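Sucrose 6(F)-phosphate phosphorylase (Thermoanaerobacterium thermosaccharolyticum DSM 571, PDB 6S9V) is a phosphorylase whose catalytic domain belongs to the alpha-amylase family and is built on a closed eight-stranded beta/alpha (TIM) barrel. Local coordinates at residues Tyr26-Gly31 with Pro76-Trp81; Phe58-Ser61 with Phe66-Ile69; Val99-Arg104 with Thr169-Thr174. One frame throughout, in Å; residues are numbered along the deposited sequence.

How the contacts relate
All three contacts lie in the loops of one TIM barrel. Contact 1 joins the loops that follow its first two parallel strands, 22-25 and 51-54. Contact 2 is nested inside the loop that contact 1 closes, and pinches together the excursion between strand 51-54 and helix 81-88; their centres are about 13 Å apart, and Trp81 packs on Phe58. Contact 3 comes later, after strand 92-97; its centre is about 10 Å from that of contact 2, with Pro68 O and Ser103 N in a probable hydrogen bond. Contacts 1 and 3 do not touch. Contact 2 stands between them; together the three join the loops after strands 22-25, 51-54 and 92-97.

Contact 1: residues Tyr26-Gly31 with Pro76-Trp81; sequences YPDSLG and PKFGTW
Phe78 lays its ring against Pro27 and Asp28, and the contact is carried by this one side chain. Its CB already grazes the proline, 4.2 Å from Pro27 CB. With CG swung beside the backbone N (chi1 -55°), the ring is presented to both partners. Further out, the CD2 side belongs to the proline: Phe78 CD2 is 3.5 Å from Pro27 CG, and CE2 of the same ring lies almost as near. Pro27 CG sits over one face, 3.9 Å from the Phe78 ring centroid and 29° off the normal, a CH-pi contact. The two loops that meet here follow the first and second strands of the TIM barrel, 22-25 and 51-54, and lead into helices 34-44 and 81-88. Across the ring, the CD1 side turns to the aspartate, where Phe78 CE1 approaches Asp28 CB to 3.6 Å. At the tip, Phe78 CZ is 4.0 Å from Asp28 CG, and the carboxylate plane is inclined 39° to the ring. The polar end of Asp28 is engaged otherwise: OD1 forms a salt bridge with Arg64 NH2, and the Arg64 guanidinium also makes a cation-pi contact with the Tyr26 ring.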
ATOM      1  N   TYR A  26      -7.184  -8.593   2.210  1.00 17.03           N
ATOM      2  CA  TYR A  26      -6.449  -9.779   2.589  1.00 16.29           C
ATOM      3  C   TYR A  26      -7.092 -10.984   1.918  1.00 17.40           C
ATOM      4  O   TYR A  26      -8.269 -10.948   1.538  1.00 18.62           O
ATOM      5  CB  TYR A  26      -6.428  -9.955   4.106  1.00 16.00           C
ATOM      6  CG  TYR A  26      -5.476  -9.022   4.810  1.00 16.92           C
ATOM      7  CD1 TYR A  26      -4.110  -9.284   4.831  1.00 18.28           C
ATOM      8  CD2 TYR A  26      -5.934  -7.876   5.453  1.00 16.96           C
ATOM      9  CE1 TYR A  26      -3.226  -8.441   5.476  1.00 18.29           C
ATOM     10  CE2 TYR A  26      -5.051  -7.023   6.093  1.00 18.94           C
ATOM     11  CZ  TYR A  26      -3.703  -7.312   6.100  1.00 19.62           C
ATOM     12  OH  TYR A  26      -2.817  -6.483   6.744  1.00 20.90           O
ATOM     13  N   PRO A  27      -6.321 -12.053   1.716  1.00 17.47           N
ATOM     14  CA  PRO A  27      -6.889 -13.250   1.084  1.00 17.90           C
ATOM     15  C   PRO A  27      -7.984 -13.891   1.901  1.00 18.05           C
ATOM     16  O   PRO A  27      -8.804 -14.631   1.341  1.00 20.15           O
ATOM     17  CB  PRO A  27      -5.679 -14.187   0.940  1.00 19.67           C
ATOM     18  CG  PRO A  27      -4.694 -13.703   1.944  1.00 20.10           C
ATOM     19  CD  PRO A  27      -4.892 -12.215   2.043  1.00 18.54           C
ATOM     20  N   ASP A  28      -8.030 -13.626   3.208  1.00 17.03           N
ATOM     21  CA  ASP A  28      -8.983 -14.277   4.089  1.00 19.66           C
ATOM     22  C   ASP A  28      -9.974 -13.319   4.736  1.00 19.94           C
ATOM     23  O   ASP A  28     -10.841 -13.774   5.492  1.00 20.25           O
ATOM     24  CB  ASP A  28      -8.237 -15.053   5.186  1.00 22.93           C
ATOM     25  CG  ASP A  28      -7.248 -14.183   5.959  1.00 23.75           C
ATOM     26  OD1 ASP A  28      -6.707 -13.214   5.384  1.00 21.67           O
ATOM     27  OD2 ASP A  28      -7.013 -14.468   7.152  1.00 23.87           O
ATOM     28  N   SER A  29      -9.895 -12.020   4.450  1.00 19.24           N
ATOM     29  CA  SER A  29     -10.694 -11.043   5.177  1.00 18.15           C
ATOM     30  C   SER A  29     -12.087 -10.822   4.597  1.00 18.38           C
ATOM     31  O   SER A  29     -12.890 -10.117   5.222  1.00 19.66           O
ATOM     32  CB  SER A  29      -9.955  -9.703   5.250  1.00 18.23           C
ATOM     33  OG  SER A  29      -9.686  -9.183   3.952  1.00 18.46           O
ATOM     34  N   LEU A  30     -12.406 -11.408   3.446  1.00 18.39           N
ATOM     35  CA  LEU A  30     -13.759 -11.377   2.890  1.00 20.94           C
ATOM     36  C   LEU A  30     -14.257 -12.824   2.758  1.00 22.16           C
ATOM     37  O   LEU A  30     -14.277 -13.408   1.671  1.00 21.09           O
ATOM     38  CB  LEU A  30     -13.774 -10.615   1.536  1.00 21.61           C
ATOM     39  CG  LEU A  30     -13.546  -9.102   1.673  1.00 21.10           C
ATOM     40  CD1 LEU A  30     -13.345  -8.434   0.320  1.00 21.91           C
ATOM     41  CD2 LEU A  30     -14.695  -8.442   2.428  1.00 19.97           C
ATOM     42  N   GLY A  31     -14.677 -13.399   3.886  1.00 22.16           N
ATOM     43  CA  GLY A  31     -15.272 -14.718   3.901  1.00 22.19           C
ATOM     44  C   GLY A  31     -14.363 -15.848   4.333  1.00 23.10           C
ATOM     45  O   GLY A  31     -14.865 -16.944   4.614  1.00 25.40           O
ATOM     46  N   PRO A  76      -2.297 -22.857   1.751  1.00 21.89           N
ATOM     47  CA  PRO A  76      -3.467 -23.725   1.515  1.00 24.36           C
ATOM     48  C   PRO A  76      -4.704 -23.354   2.314  1.00 24.11           C
ATOM     49  O   PRO A  76      -5.820 -23.645   1.861  1.00 24.61           O
ATOM     50  CB  PRO A  76      -2.939 -25.125   1.875  1.00 26.94           C
ATOM     51  CG  PRO A  76      -1.467 -25.037   1.594  1.00 26.98           C
ATOM     52  CD  PRO A  76      -1.066 -23.639   1.973  1.00 23.31           C
ATOM     53  N   LYS A  77      -4.561 -22.693   3.468  1.00 23.62           N
ATOM     54  CA  LYS A  77      -5.740 -22.173   4.157  1.00 27.33           C
ATOM     55  C   LYS A  77      -6.525 -21.213   3.273  1.00 22.53           C
ATOM     56  O   LYS A  77      -7.745 -21.074   3.426  1.00 21.86           O
ATOM     57  CB  LYS A  77      -5.329 -21.441   5.439  1.00 41.81           C
ATOM     58  CG  LYS A  77      -5.026 -22.313   6.645  1.00 61.08           C
ATOM     59  CD  LYS A  77      -4.392 -21.484   7.769  1.00 75.92           C
ATOM     60  CE  LYS A  77      -5.373 -20.511   8.410  1.00 87.97           C
ATOM     61  NZ  LYS A  77      -6.408 -21.198   9.223  1.00 96.93           N
ATOM     62  N   PHE A  78      -5.846 -20.537   2.350  1.00 21.09           N
ATOM     63  CA  PHE A  78      -6.482 -19.534   1.507  1.00 20.87           C
ATOM     64  C   PHE A  78      -6.899 -20.073   0.148  1.00 21.87           C
ATOM     65  O   PHE A  78      -7.899 -19.604  -0.405  1.00 22.70           O
ATOM     66  CB  PHE A  78      -5.540 -18.341   1.315  1.00 20.13           C
ATOM     67  CG  PHE A  78      -5.067 -17.725   2.609  1.00 20.69           C
ATOM     68  CD1 PHE A  78      -5.836 -17.807   3.754  1.00 22.51           C
ATOM     69  CD2 PHE A  78      -3.849 -17.061   2.678  1.00 21.12           C
ATOM     70  CE1 PHE A  78      -5.401 -17.248   4.946  1.00 22.46           C
ATOM     71  CE2 PHE A  78      -3.415 -16.501   3.871  1.00 20.77           C
ATOM     72  CZ  PHE A  78      -4.197 -16.597   5.002  1.00 20.20           C
ATOM     73  N   GLY A  79      -6.151 -21.007  -0.417  1.00 22.82           N
ATOM     74  CA  GLY A  79      -6.516 -21.592  -1.692  1.00 23.88           C
ATOM     75  C   GLY A  79      -5.270 -22.029  -2.458  1.00 24.06           C
ATOM     76  O   GLY A  79      -4.293 -22.490  -1.866  1.00 22.47           O
ATOM     77  N   THR A  80      -5.335 -21.870  -3.779  1.00 23.52           N
ATOM     78  CA  THR A  80      -4.274 -22.319  -4.660  1.00 21.93           C
ATOM     79  C   THR A  80      -3.976 -21.240  -5.688  1.00 22.04           C
ATOM     80  O   THR A  80      -4.735 -20.284  -5.864  1.00 21.80           O
ATOM     81  CB  THR A  80      -4.639 -23.613  -5.395  1.00 22.42           C
ATOM     82  OG1 THR A  80      -5.601 -23.312  -6.415  1.00 21.87           O
ATOM     83  CG2 THR A  80      -5.211 -24.641  -4.435  1.00 25.06           C
ATOM     84  N   TRP A  81      -2.849 -21.411  -6.375  1.00 22.16           N
ATOM     85  CA  TRP A  81      -2.494 -20.498  -7.453  1.00 22.07           C
ATOM     86  C   TRP A  81      -3.573 -20.455  -8.528  1.00 22.58           C
ATOM     87  O   TRP A  81      -3.715 -19.443  -9.224  1.00 22.40           O
ATOM     88  CB  TRP A  81      -1.156 -20.915  -8.052  1.00 22.29           C
ATOM     89  CG  TRP A  81       0.023 -20.165  -7.521  1.00 20.60           C
ATOM     90  CD1 TRP A  81       1.107 -20.688  -6.886  1.00 20.22           C
ATOM     91  CD2 TRP A  81       0.236 -18.752  -7.585  1.00 20.16           C
ATOM     92  NE1 TRP A  81       1.993 -19.691  -6.561  1.00 19.81           N
ATOM     93  CE2 TRP A  81       1.475 -18.489  -6.971  1.00 20.07           C
ATOM     94  CE3 TRP A  81      -0.504 -17.685  -8.100  1.00 20.22           C
ATOM     95  CZ2 TRP A  81       1.995 -17.207  -6.865  1.00 20.39           C
ATOM     96  CZ3 TRP A  81       0.018 -16.410  -8.011  1.00 19.88           C
ATOM     97  CH2 TRP A  81       1.249 -16.179  -7.378  1.00 21.19           C
TER

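Contact 2: residues Phe58-Ser61 with Phe66-Ile69; sequences FPSS and FAPI
The flat groups that meet between Pro59-Ser61 and Ala67-Ile69 are peptide units, joined by two backbone hydrogen bonds. Pro59 O takes the N-H of Ile69 in a short, nearly straight bond (Ile69 N to Pro59 O 2.7 Å, 177° at the hydrogen). Ala67 O receives Ser61 N at 3.0 Å, while Ser60 CA leans on the same oxygen in a CA-H...O contact. These two bonds frame Ser60 and Pro68, whose CA atoms are 4.2 Å apart, in the pattern of a non-hydrogen-bonded pair of an antiparallel bridge. That position suits a proline, which has no N-H to give. A single bridge forms, and the touching parts run at 107° to each other.

Ser60 adds a third bond: chi1 of 173° turns OG away from the Ser60 backbone N, and the hydroxyl oxygen accepts Ala67 N at 3.1 Å. On the apolar side, Ile69 CB stands 4.3 Å from Pro59 CB. Ser61 OG is hydrogen-bonded to Ser103 OG and Glu178 OE1. The pinched loop thus leaves barrel strand 51-54, presses against the small antiparallel sheet of strands 101-103 and 179-181, where Gln179 NE2 reaches Phe66 O, and returns to helix 81-88.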
ATOM      1  N   PHE A  58       0.882 -16.014   0.361  1.00 17.75           N
ATOM      2  CA  PHE A  58       1.808 -17.137   0.388  1.00 16.92           C
ATOM      3  C   PHE A  58       1.979 -17.642   1.813  1.00 17.40           C
ATOM      4  O   PHE A  58       1.726 -16.910   2.775  1.00 17.95           O
ATOM      5  CB  PHE A  58       3.141 -16.702  -0.220  1.00 16.80           C
ATOM      6  CG  PHE A  58       2.963 -15.769  -1.379  1.00 19.39           C
ATOM      7  CD1 PHE A  58       2.489 -16.237  -2.588  1.00 20.01           C
ATOM      8  CD2 PHE A  58       3.211 -14.414  -1.244  1.00 21.00           C
ATOM      9  CE1 PHE A  58       2.293 -15.377  -3.645  1.00 17.89           C
ATOM     10  CE2 PHE A  58       3.024 -13.552  -2.303  1.00 20.03           C
ATOM     11  CZ  PHE A  58       2.547 -14.033  -3.495  1.00 17.28           C
ATOM     12  N   PRO A  59       2.387 -18.899   1.988  1.00 18.80           N
ATOM     13  CA  PRO A  59       2.696 -19.386   3.341  1.00 19.00           C
ATOM     14  C   PRO A  59       3.683 -18.446   4.006  1.00 19.31           C
ATOM     15  O   PRO A  59       4.685 -18.054   3.407  1.00 20.01           O
ATOM     16  CB  PRO A  59       3.302 -20.773   3.106  1.00 20.65           C
ATOM     17  CG  PRO A  59       2.896 -21.158   1.729  1.00 23.63           C
ATOM     18  CD  PRO A  59       2.762 -19.882   0.951  1.00 21.70           C
ATOM     19  N   SER A  60       3.386 -18.068   5.247  1.00 18.18           N
ATOM     20  CA  SER A  60       4.134 -17.020   5.923  1.00 17.96           C
ATOM     21  C   SER A  60       4.259 -17.351   7.400  1.00 18.78           C
ATOM     22  O   SER A  60       3.350 -17.929   8.002  1.00 20.25           O
ATOM     23  CB  SER A  60       3.453 -15.663   5.730  1.00 19.26           C
ATOM     24  OG  SER A  60       4.048 -14.638   6.499  1.00 21.52           O
ATOM     25  N   SER A  61       5.383 -16.953   7.991  1.00 18.57           N
ATOM     26  CA  SER A  61       5.639 -17.263   9.395  1.00 20.21           C
ATOM     27  C   SER A  61       5.432 -16.076  10.337  1.00 20.68           C
ATOM     28  O   SER A  61       5.808 -16.163  11.515  1.00 21.19           O
ATOM     29  CB  SER A  61       7.057 -17.807   9.562  1.00 21.06           C
ATOM     30  OG  SER A  61       8.029 -16.803   9.360  1.00 19.66           O
ATOM     31  N   PHE A  66       3.644 -11.059   5.473  1.00 20.04           N
ATOM     32  CA  PHE A  66       4.846 -10.385   4.988  1.00 20.25           C
ATOM     33  C   PHE A  66       6.135 -11.053   5.459  1.00 21.21           C
ATOM     34  O   PHE A  66       7.206 -10.436   5.383  1.00 21.86           O
ATOM     35  CB  PHE A  66       4.810  -8.911   5.380  1.00 18.20           C
ATOM     36  CG  PHE A  66       3.842  -8.104   4.564  1.00 17.55           C
ATOM     37  CD1 PHE A  66       4.234  -7.524   3.371  1.00 18.09           C
ATOM     38  CD2 PHE A  66       2.532  -7.959   4.972  1.00 18.87           C
ATOM     39  CE1 PHE A  66       3.340  -6.786   2.616  1.00 19.69           C
ATOM     40  CE2 PHE A  66       1.631  -7.230   4.228  1.00 20.29           C
ATOM     41  CZ  PHE A  66       2.027  -6.650   3.041  1.00 20.02           C
ATOM     42  N   ALA A  67       6.064 -12.311   5.906  1.00 19.84           N
ATOM     43  CA  ALA A  67       7.242 -13.156   6.131  1.00 19.75           C
ATOM     44  C   ALA A  67       7.092 -14.415   5.278  1.00 19.59           C
ATOM     45  O   ALA A  67       6.888 -15.522   5.797  1.00 17.20           O
ATOM     46  CB  ALA A  67       7.420 -13.510   7.606  1.00 19.64           C
ATOM     47  N   PRO A  68       7.164 -14.275   3.958  1.00 20.15           N
ATOM     48  CA  PRO A  68       6.836 -15.405   3.082  1.00 20.61           C
ATOM     49  C   PRO A  68       7.867 -16.520   3.137  1.00 19.71           C
ATOM     50  O   PRO A  68       9.078 -16.285   3.087  1.00 17.99           O
ATOM     51  CB  PRO A  68       6.787 -14.764   1.685  1.00 20.35           C
ATOM     52  CG  PRO A  68       7.700 -13.568   1.795  1.00 18.97           C
ATOM     53  CD  PRO A  68       7.480 -13.050   3.197  1.00 19.65           C
ATOM     54  N   ILE A  69       7.365 -17.750   3.200  1.00 19.19           N
ATOM     55  CA  ILE A  69       8.206 -18.945   3.212  1.00 18.87           C
ATOM     56  C   ILE A  69       8.565 -19.382   1.801  1.00 20.54           C
ATOM     57  O   ILE A  69       9.683 -19.847   1.553  1.00 20.02           O
ATOM     58  CB  ILE A  69       7.472 -20.065   3.982  1.00 17.85           C
ATOM     59  CG1 ILE A  69       7.309 -19.670   5.454  1.00 17.87           C
ATOM     60  CG2 ILE A  69       8.210 -21.399   3.864  1.00 19.40           C
ATOM     61  CD1 ILE A  69       6.417 -20.611   6.243  1.00 20.17           C
TER

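Contact 3: residues Val99-Arg104 with Thr169-Thr174; sequences VNHVSR and TTFGKT. With SO4 (sulfate ion), chain I.
Strand 101-103, carrying His101, and the irregular run 169-174, carrying Phe171, keep their backbones apart, the nearest CA atoms being those of His101 and Thr169 at 7.9 Å, so that side chains bridge the gap. Both belong to the long excursion between the third strand (92-97) of the TIM barrel and helix 187-202, the place of domain B in alpha-amylase family enzymes. Phe171 CD2 comes within 3.7 Å of His101 CE1, the two rings inclined obliquely at 69°. Asn100 meets the edge of the same Phe171 ring, near its plane, with ND2 3.8 Å from Phe171 CE2; its amide stands almost upright to the ring, at 83°.

Asn100 ND2 donates to His101 ND1 over 3.1 Å, in the imidazole plane and close to that of the amide. This fixes the turn of both groups, and with CG lodged between N and the carbonyl carbon (chi1 49°) the imidazole directs NE2 toward a weak bond with Phe66 O and, also weakly, a bound BTB molecule. Thr170 CG2 rests over one face of Phe171, offset toward the rim, while Thr170 OG1 is held by Asp181. Lys173 bends at its last torsion toward a sulfate ion, probably from the crystallisation liquor and also held by Arg417, and Lys173 NZ donates to sulfate O1 at 2.7 Å.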
ATOM      1  N   VAL A  99      10.762  -7.817  -1.645  1.00 21.60           N
ATOM      2  CA  VAL A  99      12.125  -7.717  -2.141  1.00 23.35           C
ATOM      3  C   VAL A  99      13.131  -7.581  -1.005  1.00 24.21           C
ATOM      4  O   VAL A  99      14.323  -7.827  -1.215  1.00 25.93           O
ATOM      5  CB  VAL A  99      12.307  -6.536  -3.123  1.00 22.87           C
ATOM      6  CG1 VAL A  99      11.579  -6.798  -4.428  1.00 22.87           C
ATOM      7  CG2 VAL A  99      11.848  -5.229  -2.492  1.00 22.08           C
ATOM      8  N   ASN A 100      12.692  -7.185   0.194  1.00 21.16           N
ATOM      9  CA  ASN A 100      13.634  -6.908   1.271  1.00 20.24           C
ATOM     10  C   ASN A 100      13.922  -8.110   2.158  1.00 20.67           C
ATOM     11  O   ASN A 100      15.004  -8.173   2.749  1.00 20.25           O
ATOM     12  CB  ASN A 100      13.123  -5.753   2.153  1.00 20.93           C
ATOM     13  CG  ASN A 100      14.131  -5.337   3.220  1.00 22.81           C
ATOM     14  OD1 ASN A 100      15.197  -4.804   2.911  1.00 22.41           O
ATOM     15  ND2 ASN A 100      13.786  -5.565   4.486  1.00 23.61           N
ATOM     16  N   HIS A 101      12.998  -9.065   2.277  1.00 21.81           N
ATOM     17  CA  HIS A 101      13.168 -10.109   3.283  1.00 21.23           C
ATOM     18  C   HIS A 101      12.341 -11.341   2.948  1.00 20.17           C
ATOM     19  O   HIS A 101      11.382 -11.285   2.172  1.00 19.71           O
ATOM     20  CB  HIS A 101      12.803  -9.593   4.682  1.00 20.25           C
ATOM     21  CG  HIS A 101      11.481  -8.890   4.739  1.00 19.88           C
ATOM     22  ND1 HIS A 101      11.370  -7.516   4.805  1.00 20.52           N
ATOM     23  CD2 HIS A 101      10.213  -9.370   4.740  1.00 20.15           C
ATOM     24  CE1 HIS A 101      10.091  -7.182   4.841  1.00 21.51           C
ATOM     25  NE2 HIS A 101       9.369  -8.289   4.804  1.00 20.05           N
ATOM     26  N   VAL A 102      12.737 -12.459   3.566  1.00 19.76           N
ATOM     27  CA  VAL A 102      12.089 -13.758   3.406  1.00 19.39           C
ATOM     28  C   VAL A 102      11.986 -14.405   4.785  1.00 18.76           C
ATOM     29  O   VAL A 102      12.732 -14.078   5.710  1.00 19.56           O
ATOM     30  CB  VAL A 102      12.880 -14.655   2.420  1.00 21.42           C
ATOM     31  CG1 VAL A 102      14.214 -15.080   3.033  1.00 19.87           C
ATOM     32  CG2 VAL A 102      12.062 -15.859   1.984  1.00 24.78           C
ATOM     33  N   SER A 103      11.039 -15.333   4.924  1.00 18.28           N
ATOM     34  CA  SER A 103      10.861 -16.019   6.201  1.00 18.03           C
ATOM     35  C   SER A 103      12.127 -16.767   6.610  1.00 19.51           C
ATOM     36  O   SER A 103      12.797 -17.392   5.781  1.00 21.87           O
ATOM     37  CB  SER A 103       9.705 -17.008   6.110  1.00 18.12           C
ATOM     38  OG  SER A 103       9.586 -17.748   7.315  1.00 19.26           O
ATOM     39  N   ARG A 104      12.440 -16.735   7.908  1.00 18.88           N
ATOM     40  CA  ARG A 104      13.487 -17.601   8.426  1.00 18.94           C
ATOM     41  C   ARG A 104      13.123 -19.070   8.261  1.00 18.81           C
ATOM     42  O   ARG A 104      13.996 -19.936   8.373  1.00 19.28           O
ATOM     43  CB  ARG A 104      13.750 -17.313   9.905  1.00 18.73           C
ATOM     44  CG  ARG A 104      12.545 -17.617  10.793  1.00 18.88           C
ATOM     45  CD  ARG A 104      12.902 -17.564  12.270  1.00 21.57           C
ATOM     46  NE  ARG A 104      13.825 -18.623  12.651  1.00 23.01           N
ATOM     47  CZ  ARG A 104      14.228 -18.859  13.896  1.00 24.74           C
ATOM     48  NH1 ARG A 104      13.788 -18.114  14.903  1.00 27.20           N
ATOM     49  NH2 ARG A 104      15.075 -19.846  14.135  1.00 24.28           N
ATOM     50  N   THR A 169      18.200  -8.104   9.994  1.00 21.89           N
ATOM     51  CA  THR A 169      16.745  -8.257  10.050  1.00 21.77           C
ATOM     52  C   THR A 169      16.189  -6.864  10.337  1.00 21.93           C
ATOM     53  O   THR A 169      16.168  -6.428  11.492  1.00 22.60           O
ATOM     54  CB  THR A 169      16.310  -9.273  11.107  1.00 22.96           C
ATOM     55  OG1 THR A 169      16.745  -8.859  12.411  1.00 23.67           O
ATOM     56  CG2 THR A 169      16.908 -10.643  10.797  1.00 22.75           C
ATOM     57  N   THR A 170      15.771  -6.165   9.276  1.00 21.08           N
ATOM     58  CA  THR A 170      15.246  -4.810   9.424  1.00 21.97           C
ATOM     59  C   THR A 170      13.965  -4.797  10.246  1.00 21.22           C
ATOM     60  O   THR A 170      13.751  -3.892  11.057  1.00 21.50           O
ATOM     61  CB  THR A 170      14.988  -4.197   8.044  1.00 24.09           C
ATOM     62  OG1 THR A 170      16.227  -4.016   7.355  1.00 23.80           O
ATOM     63  CG2 THR A 170      14.272  -2.860   8.163  1.00 27.28           C
ATOM     64  N   PHE A 171      13.092  -5.777  10.026  1.00 22.01           N
ATOM     65  CA  PHE A 171      11.788  -5.850  10.661  1.00 24.77           C
ATOM     66  C   PHE A 171      11.685  -7.103  11.522  1.00 24.67           C
ATOM     67  O   PHE A 171      12.423  -8.071  11.342  1.00 24.57           O
ATOM     68  CB  PHE A 171      10.663  -5.878   9.618  1.00 24.79           C
ATOM     69  CG  PHE A 171      10.676  -4.715   8.686  1.00 23.37           C
ATOM     70  CD1 PHE A 171      10.157  -3.502   9.085  1.00 22.42           C
ATOM     71  CD2 PHE A 171      11.209  -4.833   7.407  1.00 23.93           C
ATOM     72  CE1 PHE A 171      10.146  -2.425   8.227  1.00 25.31           C
ATOM     73  CE2 PHE A 171      11.213  -3.752   6.548  1.00 24.52           C
ATOM     74  CZ  PHE A 171      10.691  -2.543   6.963  1.00 25.25           C
ATOM     75  N   GLY A 172      10.731  -7.084  12.440  1.00 24.51           N
ATOM     76  CA  GLY A 172      10.431  -8.266  13.222  1.00 24.88           C
ATOM     77  C   GLY A 172      10.038  -7.918  14.633  1.00 26.85           C
ATOM     78  O   GLY A 172      10.816  -7.315  15.373  1.00 26.60           O
ATOM     79  N   LYS A 173       8.819  -8.294  15.011  1.00 30.12           N
ATOM     80  CA  LYS A 173       8.325  -8.039  16.355  1.00 33.35           C
ATOM     81  C   LYS A 173       8.842  -9.053  17.362  1.00 31.75           C
ATOM     82  O   LYS A 173       8.810  -8.777  18.567  1.00 33.16           O
ATOM     83  CB  LYS A 173       6.797  -8.042  16.344  1.00 39.60           C
ATOM     84  CG  LYS A 173       6.188  -6.946  15.483  1.00 47.59           C
ATOM     85  CD  LYS A 173       4.668  -6.980  15.538  1.00 57.47           C
ATOM     86  CE  LYS A 173       4.051  -5.676  15.046  1.00 63.62           C
ATOM     87  NZ  LYS A 173       4.465  -5.326  13.662  1.00 64.09           N
ATOM     88  N   THR A 174       9.309 -10.209  16.902  1.00 29.77           N
ATOM     89  CA  THR A 174       9.961 -11.182  17.763  1.00 30.45           C
ATOM     90  C   THR A 174      11.472 -11.043  17.632  1.00 29.64           C
ATOM     91  O   THR A 174      11.986 -10.496  16.654  1.00 28.77           O
ATOM     92  CB  THR A 174       9.550 -12.620  17.414  1.00 31.31           C
ATOM     93  OG1 THR A 174      10.031 -12.972  16.108  1.00 29.27           O
ATOM     94  CG2 THR A 174       8.039 -12.763  17.439  1.00 32.62           C
TER
HETATM   95  S   SO4 I 607       2.305  -5.155  10.914  1.00 86.50           S
HETATM   96  O1  SO4 I 607       3.749  -5.224  11.108  1.00 89.27           O
HETATM   97  O2  SO4 I 607       2.004  -4.118   9.932  1.00 85.30           O
HETATM   98  O3  SO4 I 607       1.659  -4.844  12.186  1.00 87.43           O
HETATM   99  O4  SO4 I 607       1.801  -6.439  10.429  1.00 84.25           O